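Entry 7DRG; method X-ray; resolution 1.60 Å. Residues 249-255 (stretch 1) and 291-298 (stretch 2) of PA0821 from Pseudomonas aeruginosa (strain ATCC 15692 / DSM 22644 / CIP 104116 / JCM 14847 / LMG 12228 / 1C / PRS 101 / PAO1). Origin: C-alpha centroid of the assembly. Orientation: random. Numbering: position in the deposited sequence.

Stretch 1 (249-255) ALRAQLP
Stretch 2 (291-298) VLLNHALK

Stretch 1 enters as the last part of a helix that begins earlier in the chain. Ala249, Leu250 and Arg251 are helical, with phi/psi of -67/-29, -77/-43 and -63/-24°. Gln253 (-105/-5°) still donates from its N to Leu250 O at 2.9 Å, a three-residue step, and the chain then opens into the extended Leu254 (-130/97°) and Pro255 (-55/130°). Stretch 2 continues a helix that begins earlier in the chain; Val291 to Leu297 are helical, with phi near -60 to -70° and psi near -40° as far as His295. His295 N bonds to Val291 O at 3.0 Å and Ala296 N to Leu292 O at 3.2 Å. At Ala296 (-69/-29°) and Leu297 (-109/-3°) the turn begins to relax, and Leu297 N makes only weak bonds, to Leu293 O (3.0 Å) and Asn294 O (3.3 Å). Lys298 N, in a 3-10 conformation, bonds weakly to Asn294 O at 2.9 Å.

The backbones come nearest at two places: Gln253 CA lies 6.8 Å from Ala296 CA, and Leu254 CA lies 6.9 Å from Leu293 CA. The two stretches run antiparallel: a step from Gln253 to Leu254 leads back from Ala296 to Leu293. No direct hydrogen bond crosses between the stretches. Instead, a water donates to Gln253 O at 3.2 Å and to Leu292 O at 2.8 Å, so two carbonyls, both acceptors, are linked by a molecule that supplies the protons.

Ala296 is central to the packing. Its CB points toward stretch 1, and the short methyl allows close approach: Leu250 CD2 lies 4.0 Å from Ala296 CB, and Leu254 CD2 lies 4.4 Å from the same atom. Gln253 also points toward stretch 2 (chi1 m, chi2 t), and the end of its flexible side chain reaches the same methyl at the exposed margin of the contact.

Leu250 and Leu254 leave their backbone sideways to stretch 2, but both adopt the m,t rotamer, which brings their ends nearer. Leu250 CD2 thereby meets Leu297 CD2 at 3.7 Å; Leu297 is also m,t. Leu254 CD1 packs against Leu293 CD1 at 3.6 Å, the latter reached through the t,p rotamer, while Leu254 CD2 lies 3.9 Å from Leu292 O. Branched leucine suits these buried positions because two terminal methyls can fill neighbouring spaces without leaving a polar group unsatisfied. Leu292 (m,t) points its CA-to-CB bond toward stretch 1 and is also buried, whereas Asn294 points away and has its amide hydrogen-bonded elsewhere in the structure. Together the two stretches bury 313 Å², a modest, chiefly apolar contact.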

# COMPACT_ATOMS: atom_id res chain seq x y z
N ALA B 249 -11.51 35.71 -6.39
CA ALA B 249 -10.30 35.36 -5.65
C ALA B 249 -9.79 33.97 -6.00
O ALA B 249 -8.58 33.72 -5.92
CB ALA B 249 -10.57 35.47 -4.15
N LEU B 250 -10.68 33.05 -6.40
CA LEU B 250 -10.23 31.71 -6.77
C LEU B 250 -9.60 31.70 -8.15
O LEU B 250 -8.57 31.05 -8.36
CB LEU B 250 -11.40 30.72 -6.71
CG LEU B 250 -11.88 30.29 -5.33
CD1 LEU B 250 -13.04 29.32 -5.46
CD2 LEU B 250 -10.73 29.66 -4.53
N ARG B 251 -10.21 32.40 -9.12
CA ARG B 251 -9.64 32.44 -10.46
C ARG B 251 -8.28 33.11 -10.47
O ARG B 251 -7.46 32.83 -11.35
CB ARG B 251 -10.61 33.16 -11.41
CG ARG B 251 -11.88 32.36 -11.70
CD ARG B 251 -12.92 33.17 -12.44
NE ARG B 251 -12.60 33.32 -13.86
CZ ARG B 251 -13.36 33.97 -14.74
NH1 ARG B 251 -14.49 34.54 -14.34
NH2 ARG B 251 -12.99 34.05 -16.01
N ALA B 252 -8.00 33.96 -9.47
CA ALA B 252 -6.67 34.54 -9.32
C ALA B 252 -5.63 33.51 -8.90
O ALA B 252 -4.43 33.74 -9.10
CB ALA B 252 -6.71 35.68 -8.30
N GLN B 253 -6.04 32.38 -8.31
CA GLN B 253 -5.11 31.36 -7.85
C GLN B 253 -5.06 30.12 -8.74
O GLN B 253 -4.26 29.23 -8.48
CB GLN B 253 -5.48 30.91 -6.43
CG GLN B 253 -5.64 32.02 -5.43
CD GLN B 253 -6.33 31.55 -4.16
OE1 GLN B 253 -7.49 31.89 -3.91
NE2 GLN B 253 -5.62 30.77 -3.36
N LEU B 254 -5.91 30.04 -9.76
CA LEU B 254 -6.04 28.81 -10.55
C LEU B 254 -5.94 29.16 -12.03
O LEU B 254 -6.95 29.55 -12.65
CB LEU B 254 -7.37 28.12 -10.25
CG LEU B 254 -7.61 27.87 -8.75
CD1 LEU B 254 -9.09 27.57 -8.52
CD2 LEU B 254 -6.72 26.75 -8.22
N PRO B 255 -4.76 29.01 -12.63
CA PRO B 255 -4.56 29.47 -14.01
C PRO B 255 -5.59 28.89 -14.98
O PRO B 255 -5.81 27.68 -15.02
CB PRO B 255 -3.15 28.99 -14.34
CG PRO B 255 -2.47 28.93 -13.01
CD PRO B 255 -3.52 28.49 -12.03
N VAL B 291 -3.09 19.73 -6.26
CA VAL B 291 -2.32 20.42 -5.22
C VAL B 291 -2.67 21.90 -5.21
O VAL B 291 -2.87 22.51 -4.15
CB VAL B 291 -0.81 20.21 -5.44
CG1 VAL B 291 0.01 21.22 -4.63
CG2 VAL B 291 -0.43 18.79 -5.10
N LEU B 292 -2.73 22.51 -6.39
CA LEU B 292 -3.02 23.94 -6.46
C LEU B 292 -4.44 24.25 -6.01
O LEU B 292 -4.67 25.22 -5.29
CB LEU B 292 -2.76 24.45 -7.88
CG LEU B 292 -1.30 24.44 -8.32
CD1 LEU B 292 -1.19 24.79 -9.79
CD2 LEU B 292 -0.46 25.39 -7.47
N LEU B 293 -5.42 23.42 -6.41
CA LEU B 293 -6.78 23.68 -5.98
C LEU B 293 -6.95 23.41 -4.49
O LEU B 293 -7.63 24.17 -3.79
CB LEU B 293 -7.76 22.82 -6.78
CG LEU B 293 -9.23 23.06 -6.42
CD1 LEU B 293 -9.64 24.51 -6.66
CD2 LEU B 293 -10.10 22.14 -7.22
N ASN B 294 -6.35 22.33 -3.98
CA ASN B 294 -6.43 22.05 -2.55
C ASN B 294 -5.83 23.18 -1.73
O ASN B 294 -6.35 23.52 -0.66
CB ASN B 294 -5.73 20.72 -2.24
CG ASN B 294 -5.66 20.41 -0.75
OD1 ASN B 294 -6.59 19.86 -0.17
ND2 ASN B 294 -4.53 20.75 -0.14
N HIS B 295 -4.74 23.79 -2.22
CA HIS B 295 -4.15 24.92 -1.52
C HIS B 295 -5.12 26.09 -1.44
O HIS B 295 -5.24 26.74 -0.39
CB HIS B 295 -2.86 25.33 -2.22
CG HIS B 295 -2.04 26.32 -1.45
ND1 HIS B 295 -1.29 25.97 -0.35
CD2 HIS B 295 -1.87 27.66 -1.62
CE1 HIS B 295 -0.68 27.04 0.12
NE2 HIS B 295 -1.01 28.08 -0.63
N ALA B 296 -5.85 26.36 -2.53
CA ALA B 296 -6.79 27.48 -2.54
C ALA B 296 -8.00 27.23 -1.64
O ALA B 296 -8.59 28.19 -1.13
CB ALA B 296 -7.26 27.75 -3.97
N LEU B 297 -8.39 25.97 -1.45
CA LEU B 297 -9.63 25.66 -0.75
C LEU B 297 -9.44 25.05 0.63
O LEU B 297 -10.44 24.80 1.31
CB LEU B 297 -10.48 24.70 -1.61
CG LEU B 297 -10.94 25.24 -2.96
CD1 LEU B 297 -11.86 24.24 -3.65
CD2 LEU B 297 -11.65 26.58 -2.79
N LYS B 298 -8.21 24.80 1.08
CA LYS B 298 -8.07 24.07 2.34
C LYS B 298 -8.57 24.87 3.54
O LYS B 298 -8.81 24.28 4.60
CB LYS B 298 -6.62 23.65 2.54
CG LYS B 298 -5.62 24.77 2.63
CD LYS B 298 -4.22 24.18 2.67
CE LYS B 298 -3.16 25.22 2.99
NZ LYS B 298 -1.82 24.59 3.01
O HOH W 1 -3.45 27.69 -5.81